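Local coordinates for L-methionine gamma-lyase (Fusobacterium nucleatum subsp. nucleatum, PDB 6LXU), which is a pyridoxal phosphate-dependent enzyme of the Cys/Met metabolism family, with the cofactor covalently attached to the protein, at residues A[281-292]-A[311-320]. Sequence-based numbering, arbitrary orientation.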
ATOM      1  N   LEU A 281      -1.860 -10.196 -38.752  1.00  8.77           N
ATOM      2  CA  LEU A 281      -2.848 -11.269 -38.644  1.00  8.80           C
ATOM      3  C   LEU A 281      -3.738 -11.348 -39.870  1.00  9.00           C
ATOM      4  O   LEU A 281      -4.039 -12.450 -40.354  1.00  9.49           O
ATOM      5  CB  LEU A 281      -3.722 -11.092 -37.406  1.00  8.86           C
ATOM      6  CG  LEU A 281      -3.024 -11.248 -36.054  1.00  8.89           C
ATOM      7  CD1 LEU A 281      -3.927 -10.759 -34.934  1.00  9.33           C
ATOM      8  CD2 LEU A 281      -2.609 -12.687 -35.811  1.00  9.45           C
ATOM      9  N   ASN A 282      -4.161 -10.208 -40.382  1.00  9.12           N
ATOM     10  CA  ASN A 282      -5.092 -10.206 -41.511  1.00 10.06           C
ATOM     11  C   ASN A 282      -4.459 -10.732 -42.795  1.00 10.64           C
ATOM     12  O   ASN A 282      -5.198 -11.198 -43.678  1.00 11.78           O
ATOM     13  CB  ASN A 282      -5.653  -8.810 -41.746  1.00 10.19           C
ATOM     14  CG  ASN A 282      -7.014  -8.823 -42.415  1.00 10.59           C
ATOM     15  OD1 ASN A 282      -7.840  -9.691 -42.150  1.00 11.40           O
ATOM     16  ND2 ASN A 282      -7.268  -7.813 -43.244  1.00 11.62           N
ATOM     17  N   LYS A 283      -3.134 -10.673 -42.906  1.00 11.09           N
ATOM     18  CA  LYS A 283      -2.391 -11.234 -44.044  1.00 12.02           C
ATOM     19  C   LYS A 283      -1.857 -12.637 -43.775  1.00 11.37           C
ATOM     20  O   LYS A 283      -1.214 -13.222 -44.656  1.00 11.69           O
ATOM     21  CB  LYS A 283      -1.234 -10.297 -44.418  1.00 13.53           C
ATOM     22  CG  LYS A 283      -1.688  -8.952 -44.951  1.00 15.15           C
ATOM     23  CD  LYS A 283      -0.532  -7.983 -45.144  1.00 16.56           C
ATOM     24  CE  LYS A 283      -0.998  -6.699 -45.820  1.00 18.04           C
ATOM     25  NZ  LYS A 283       0.048  -5.638 -45.795  1.00 19.30           N
ATOM     26  N   HIS A 284      -2.116 -13.199 -42.598  1.00 10.71           N
ATOM     27  CA  HIS A 284      -1.527 -14.479 -42.253  1.00 10.29           C
ATOM     28  C   HIS A 284      -2.356 -15.629 -42.822  1.00 10.15           C
ATOM     29  O   HIS A 284      -3.552 -15.663 -42.600  1.00  9.71           O
ATOM     30  CB  HIS A 284      -1.398 -14.651 -40.737  1.00 10.09           C
ATOM     31  CG  HIS A 284      -0.423 -15.716 -40.362  1.00 10.65           C
ATOM     32  ND1 HIS A 284      -0.716 -17.059 -40.460  1.00 10.73           N
ATOM     33  CD2 HIS A 284       0.852 -15.640 -39.916  1.00 11.08           C
ATOM     34  CE1 HIS A 284       0.337 -17.763 -40.088  1.00 11.19           C
ATOM     35  NE2 HIS A 284       1.297 -16.925 -39.742  1.00 11.42           N
ATOM     36  N   PRO A 285      -1.697 -16.593 -43.512  1.00 10.46           N
ATOM     37  CA  PRO A 285      -2.478 -17.697 -44.110  1.00 10.99           C
ATOM     38  C   PRO A 285      -3.282 -18.578 -43.162  1.00 11.41           C
ATOM     39  O   PRO A 285      -4.292 -19.145 -43.591  1.00 12.24           O
ATOM     40  CB  PRO A 285      -1.424 -18.522 -44.860  1.00 11.15           C
ATOM     41  CG  PRO A 285      -0.273 -17.606 -45.065  1.00 11.82           C
ATOM     42  CD  PRO A 285      -0.279 -16.649 -43.909  1.00 10.88           C
ATOM     43  N   LYS A 286      -2.887 -18.681 -41.890  1.00 11.16           N
ATOM     44  CA  LYS A 286      -3.616 -19.512 -40.931  1.00 11.62           C
ATOM     45  C   LYS A 286      -4.763 -18.815 -40.204  1.00 10.70           C
ATOM     46  O   LYS A 286      -5.503 -19.450 -39.450  1.00 11.16           O
ATOM     47  CB  LYS A 286      -2.651 -20.143 -39.942  1.00 12.52           C
ATOM     48  CG  LYS A 286      -1.700 -21.111 -40.633  1.00 13.44           C
ATOM     49  CD  LYS A 286      -0.825 -21.853 -39.656  1.00 14.45           C
ATOM     50  CE  LYS A 286       0.188 -22.712 -40.389  1.00 14.99           C
ATOM     51  NZ  LYS A 286       1.136 -23.343 -39.453  1.00 15.88           N
ATOM     52  N   VAL A 287      -4.919 -17.525 -40.478  1.00 10.38           N
ATOM     53  CA  VAL A 287      -5.965 -16.715 -39.876  1.00 10.59           C
ATOM     54  C   VAL A 287      -6.990 -16.485 -40.970  1.00 11.05           C
ATOM     55  O   VAL A 287      -6.649 -15.951 -42.018  1.00 14.73           O
ATOM     56  CB  VAL A 287      -5.397 -15.370 -39.369  1.00 10.82           C
ATOM     57  CG1 VAL A 287      -6.516 -14.471 -38.852  1.00 11.19           C
ATOM     58  CG2 VAL A 287      -4.371 -15.621 -38.278  1.00 10.97           C
ATOM     59  N   GLU A 288      -8.227 -16.893 -40.762  1.00 10.45           N
ATOM     60  CA  GLU A 288      -9.213 -16.718 -41.832  1.00 10.76           C
ATOM     61  C   GLU A 288      -9.945 -15.396 -41.766  1.00 10.06           C
ATOM     62  O   GLU A 288     -10.435 -14.906 -42.789  1.00  9.83           O
ATOM     63  CB  GLU A 288     -10.177 -17.895 -41.925  1.00 12.43           C
ATOM     64  CG  GLU A 288     -11.213 -17.963 -40.845  1.00 12.78           C
ATOM     65  CD  GLU A 288     -12.142 -19.156 -40.972  1.00 13.38           C
ATOM     66  OE1 GLU A 288     -11.717 -20.202 -41.496  1.00 14.64           O
ATOM     67  OE2 GLU A 288     -13.295 -19.041 -40.514  1.00 14.46           O
ATOM     68  N   LYS A 289     -10.040 -14.799 -40.571  1.00  9.78           N
ATOM     69  CA  LYS A 289     -10.759 -13.546 -40.420  1.00 10.35           C
ATOM     70  C   LYS A 289     -10.237 -12.791 -39.212  1.00  9.15           C
ATOM     71  O   LYS A 289      -9.904 -13.417 -38.207  1.00  9.10           O
ATOM     72  CB  LYS A 289     -12.246 -13.842 -40.233  1.00 12.51           C
ATOM     73  CG  LYS A 289     -13.164 -12.637 -40.240  1.00 14.90           C
ATOM     74  CD  LYS A 289     -14.598 -13.132 -40.283  1.00 17.09           C
ATOM     75  CE  LYS A 289     -15.587 -11.997 -40.302  1.00 19.47           C
ATOM     76  NZ  LYS A 289     -16.974 -12.486 -40.098  1.00 21.31           N
ATOM     77  N   VAL A 290     -10.189 -11.470 -39.328  1.00  8.63           N
ATOM     78  CA  VAL A 290      -9.824 -10.605 -38.205  1.00  8.69           C
ATOM     79  C   VAL A 290     -10.998  -9.674 -37.937  1.00  8.90           C
ATOM     80  O   VAL A 290     -11.600  -9.129 -38.871  1.00  9.43           O
ATOM     81  CB  VAL A 290      -8.545  -9.819 -38.511  1.00  8.66           C
ATOM     82  CG1 VAL A 290      -8.232  -8.831 -37.379  1.00  8.65           C
ATOM     83  CG2 VAL A 290      -7.389 -10.785 -38.728  1.00  8.84           C
ATOM     84  N   TYR A 291     -11.323  -9.523 -36.657  1.00  8.41           N
ATOM     85  CA  TYR A 291     -12.309  -8.579 -36.168  1.00  8.65           C
ATOM     86  C   TYR A 291     -11.564  -7.393 -35.567  1.00  8.20           C
ATOM     87  O   TYR A 291     -10.868  -7.534 -34.542  1.00  8.15           O
ATOM     88  CB  TYR A 291     -13.181  -9.246 -35.114  1.00  9.22           C
ATOM     89  CG  TYR A 291     -13.946 -10.427 -35.646  1.00 10.12           C
ATOM     90  CD1 TYR A 291     -15.145 -10.243 -36.339  1.00 11.02           C
ATOM     91  CD2 TYR A 291     -13.480 -11.728 -35.482  1.00 10.73           C
ATOM     92  CE1 TYR A 291     -15.853 -11.318 -36.838  1.00 11.70           C
ATOM     93  CE2 TYR A 291     -14.182 -12.814 -35.990  1.00 11.26           C
ATOM     94  CZ  TYR A 291     -15.365 -12.586 -36.670  1.00 11.71           C
ATOM     95  OH  TYR A 291     -16.098 -13.630 -37.188  1.00 13.22           O
ATOM     96  N   TYR A 292     -11.673  -6.239 -36.210  1.00  8.10           N
ATOM     97  CA  TYR A 292     -10.993  -5.021 -35.757  1.00  8.07           C
ATOM     98  C   TYR A 292     -11.748  -3.828 -36.320  1.00  8.40           C
ATOM     99  O   TYR A 292     -11.996  -3.792 -37.529  1.00  8.85           O
ATOM    100  CB  TYR A 292      -9.524  -4.985 -36.219  1.00  7.86           C
ATOM    101  CG  TYR A 292      -8.777  -3.813 -35.628  1.00  7.77           C
ATOM    102  CD1 TYR A 292      -8.519  -3.746 -34.264  1.00  7.81           C
ATOM    103  CD2 TYR A 292      -8.341  -2.765 -36.422  1.00  7.80           C
ATOM    104  CE1 TYR A 292      -7.839  -2.674 -33.703  1.00  7.63           C
ATOM    105  CE2 TYR A 292      -7.677  -1.683 -35.872  1.00  7.76           C
ATOM    106  CZ  TYR A 292      -7.437  -1.632 -34.505  1.00  7.76           C
ATOM    107  OH  TYR A 292      -6.782  -0.548 -33.980  1.00  7.98           O
ATOM    108  N   PHE A 311      -8.835   3.113 -33.422  1.00  8.57           N
ATOM    109  CA  PHE A 311      -9.686   1.938 -33.568  1.00  8.85           C
ATOM    110  C   PHE A 311      -9.472   0.859 -32.513  1.00  8.49           C
ATOM    111  O   PHE A 311     -10.074  -0.204 -32.597  1.00  8.66           O
ATOM    112  CB  PHE A 311      -9.513   1.346 -34.969  1.00  9.65           C
ATOM    113  CG  PHE A 311     -10.002   2.255 -36.070  1.00 10.40           C
ATOM    114  CD1 PHE A 311     -11.357   2.460 -36.272  1.00 11.01           C
ATOM    115  CD2 PHE A 311      -9.101   2.866 -36.940  1.00 11.15           C
ATOM    116  CE1 PHE A 311     -11.812   3.270 -37.311  1.00 11.82           C
ATOM    117  CE2 PHE A 311      -9.551   3.679 -37.979  1.00 12.01           C
ATOM    118  CZ  PHE A 311     -10.904   3.881 -38.160  1.00 12.15           C
ATOM    119  N   GLY A 312      -8.656   1.159 -31.509  1.00  8.18           N
ATOM    120  CA  GLY A 312      -8.522   0.334 -30.327  1.00  8.04           C
ATOM    121  C   GLY A 312      -7.379  -0.638 -30.337  1.00  7.42           C
ATOM    122  O   GLY A 312      -6.641  -0.775 -31.315  1.00  7.59           O
ATOM    123  N   ALA A 313      -7.220  -1.306 -29.202  1.00  7.24           N
ATOM    124  CA  ALA A 313      -6.136  -2.251 -29.025  1.00  7.11           C
ATOM    125  C   ALA A 313      -6.619  -3.655 -28.704  1.00  7.07           C
ATOM    126  O   ALA A 313      -5.823  -4.515 -28.321  1.00  7.30           O
ATOM    127  CB  ALA A 313      -5.176  -1.724 -27.983  1.00  7.34           C
ATOM    128  N   MET A 314      -7.922  -3.893 -28.890  1.00  6.77           N
ATOM    129  CA  MET A 314      -8.481  -5.240 -28.859  1.00  7.27           C
ATOM    130  C   MET A 314      -8.554  -5.765 -30.280  1.00  7.26           C
ATOM    131  O   MET A 314      -8.909  -5.020 -31.215  1.00  7.26           O
ATOM    132  CB  MET A 314      -9.869  -5.230 -28.246  1.00  7.81           C
ATOM    133  CG  MET A 314      -9.870  -4.833 -26.778  1.00  8.11           C
ATOM    134  SD  MET A 314      -8.869  -5.871 -25.698  1.00  9.75           S
ATOM    135  CE  MET A 314      -9.586  -7.494 -25.933  1.00 10.73           C
ATOM    136  N   ILE A 315      -8.211  -7.033 -30.450  1.00  7.00           N
ATOM    137  CA  ILE A 315      -8.307  -7.705 -31.762  1.00  7.48           C
ATOM    138  C   ILE A 315      -8.879  -9.074 -31.492  1.00  7.92           C
ATOM    139  O   ILE A 315      -8.379  -9.777 -30.602  1.00  8.84           O
ATOM    140  CB  ILE A 315      -6.937  -7.901 -32.432  1.00  7.50           C
ATOM    141  CG1 ILE A 315      -6.137  -6.594 -32.511  1.00  7.68           C
ATOM    142  CG2 ILE A 315      -7.136  -8.505 -33.825  1.00  7.69           C
ATOM    143  CD1 ILE A 315      -4.685  -6.793 -32.876  1.00  7.68           C
ATOM    144  N   SER A 316      -9.885  -9.497 -32.249  1.00  7.90           N
ATOM    145  CA  SER A 316     -10.227 -10.917 -32.251  1.00  8.35           C
ATOM    146  C   SER A 316      -9.976 -11.476 -33.635  1.00  8.27           C
ATOM    147  O   SER A 316      -9.960 -10.748 -34.626  1.00  8.61           O
ATOM    148  CB  SER A 316     -11.654 -11.174 -31.817  1.00  8.81           C
ATOM    149  OG  SER A 316     -11.824 -10.761 -30.480  1.00 10.26           O
ATOM    150  N   PHE A 317      -9.744 -12.773 -33.706  1.00  8.38           N
ATOM    151  CA  PHE A 317      -9.472 -13.373 -35.006  1.00  8.74           C
ATOM    152  C   PHE A 317      -9.864 -14.830 -34.978  1.00  8.74           C
ATOM    153  O   PHE A 317      -9.884 -15.468 -33.931  1.00  9.22           O
ATOM    154  CB  PHE A 317      -8.010 -13.167 -35.441  1.00  9.20           C
ATOM    155  CG  PHE A 317      -6.977 -13.699 -34.477  1.00  9.54           C
ATOM    156  CD1 PHE A 317      -6.527 -12.932 -33.397  1.00  9.40           C
ATOM    157  CD2 PHE A 317      -6.403 -14.948 -34.678  1.00  9.98           C
ATOM    158  CE1 PHE A 317      -5.555 -13.422 -32.536  1.00 10.01           C
ATOM    159  CE2 PHE A 317      -5.432 -15.441 -33.821  1.00 10.46           C
ATOM    160  CZ  PHE A 317      -5.006 -14.675 -32.743  1.00 10.27           C
ATOM    161  N   GLU A 318     -10.199 -15.347 -36.163  1.00  9.10           N
ATOM    162  CA  GLU A 318     -10.610 -16.746 -36.327  1.00  9.48           C
ATOM    163  C   GLU A 318      -9.489 -17.528 -36.976  1.00  9.64           C
ATOM    164  O   GLU A 318      -9.084 -17.229 -38.100  1.00  9.79           O
ATOM    165  CB  GLU A 318     -11.864 -16.842 -37.189  1.00 10.19           C
ATOM    166  CG  GLU A 318     -12.484 -18.238 -37.250  1.00 11.00           C
ATOM    167  CD  GLU A 318     -13.333 -18.601 -36.044  1.00 11.45           C
ATOM    168  OE1 GLU A 318     -13.859 -17.686 -35.374  1.00 12.37           O
ATOM    169  OE2 GLU A 318     -13.532 -19.809 -35.791  1.00 11.94           O
ATOM    170  N   LEU A 319      -8.982 -18.527 -36.282  1.00  9.56           N
ATOM    171  CA  LEU A 319      -8.024 -19.443 -36.868  1.00 10.29           C
ATOM    172  C   LEU A 319      -8.763 -20.436 -37.766  1.00 10.89           C
ATOM    173  O   LEU A 319      -9.768 -21.015 -37.354  1.00 11.24           O
ATOM    174  CB  LEU A 319      -7.287 -20.206 -35.778  1.00 10.34           C
ATOM    175  CG  LEU A 319      -6.390 -19.336 -34.902  1.00 10.63           C
ATOM    176  CD1 LEU A 319      -5.984 -20.110 -33.660  1.00 11.12           C
ATOM    177  CD2 LEU A 319      -5.181 -18.870 -35.686  1.00 11.12           C
ATOM    178  N   LYS A 320      -8.269 -20.642 -38.989  1.00 11.93           N
ATOM    179  CA  LYS A 320      -8.963 -21.552 -39.919  1.00 12.81           C
ATOM    180  C   LYS A 320      -9.013 -23.001 -39.428  1.00 13.33           C
ATOM    181  O   LYS A 320      -9.926 -23.758 -39.825  1.00 14.06           O
ATOM    182  CB  LYS A 320      -8.366 -21.464 -41.325  1.00 13.46           C
ATOM    183  CG  LYS A 320      -7.002 -22.090 -41.507  1.00 14.00           C
ATOM    184  CD  LYS A 320      -6.434 -21.673 -42.851  1.00 14.58           C
ATOM    185  CE  LYS A 320      -5.258 -22.524 -43.267  1.00 15.11           C
ATOM    186  NZ  LYS A 320      -5.691 -23.785 -43.938  1.00 15.37           N
TER
HETATM  187  O   HOH W   1     -15.254 -16.120 -37.243  1.00 17.70           O
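V290 and F317 sit opposite each other in the antiparallel pairing of strand 287-291, an edge strand of its sheet within this chain, with strand 314-319; a classic beta bulge, E288 and K289 against E318, interrupts the register. The sheet belongs to the C-terminal part of a PLP-dependent enzyme chain, and strand 374-378 continues it beyond 314-319.

Backbone bonds spell out the bulge. E318 is gripped twice: its O takes E288 N at 2.8 Å, almost straight on to the carbonyl, and its N gives to K289 O. Y291 and S316 exchange a pair further along, and K320 N reaches K286 O near the type I turn H284-V287.

The apolar layer lies on the face carrying V290 and F317. With F317 CG wedged between its own backbone N and carbonyl carbon (chi1 57°), the ring presents a face to the end of helix 263-282: L281 CD2 stands 4.3 Å from the ring centroid, only 7° off the normal, a CH-pi contact. V287 CG1 packs on F317 CB, while V290 CG1 meets I315 CG2 at 3.7 Å. L329 of helix 322-332 also touches F317.

K289, Y291, S316 and E318 occupy the other face; at the bulge the E288 side chain runs alongside that of E318, their OE2 atoms 4.8 Å apart. T371 OG1 and G373 N bind the E318 carboxylate, which may offset the like charge. One water links E318 OE1 to Y291 OH.

At the far end, Y292 CG swings anti to the backbone N (chi1 -174°), carrying the ring to 311-314, where CE2 touches F311 CB and OH donates to G312 O at 2.7 Å.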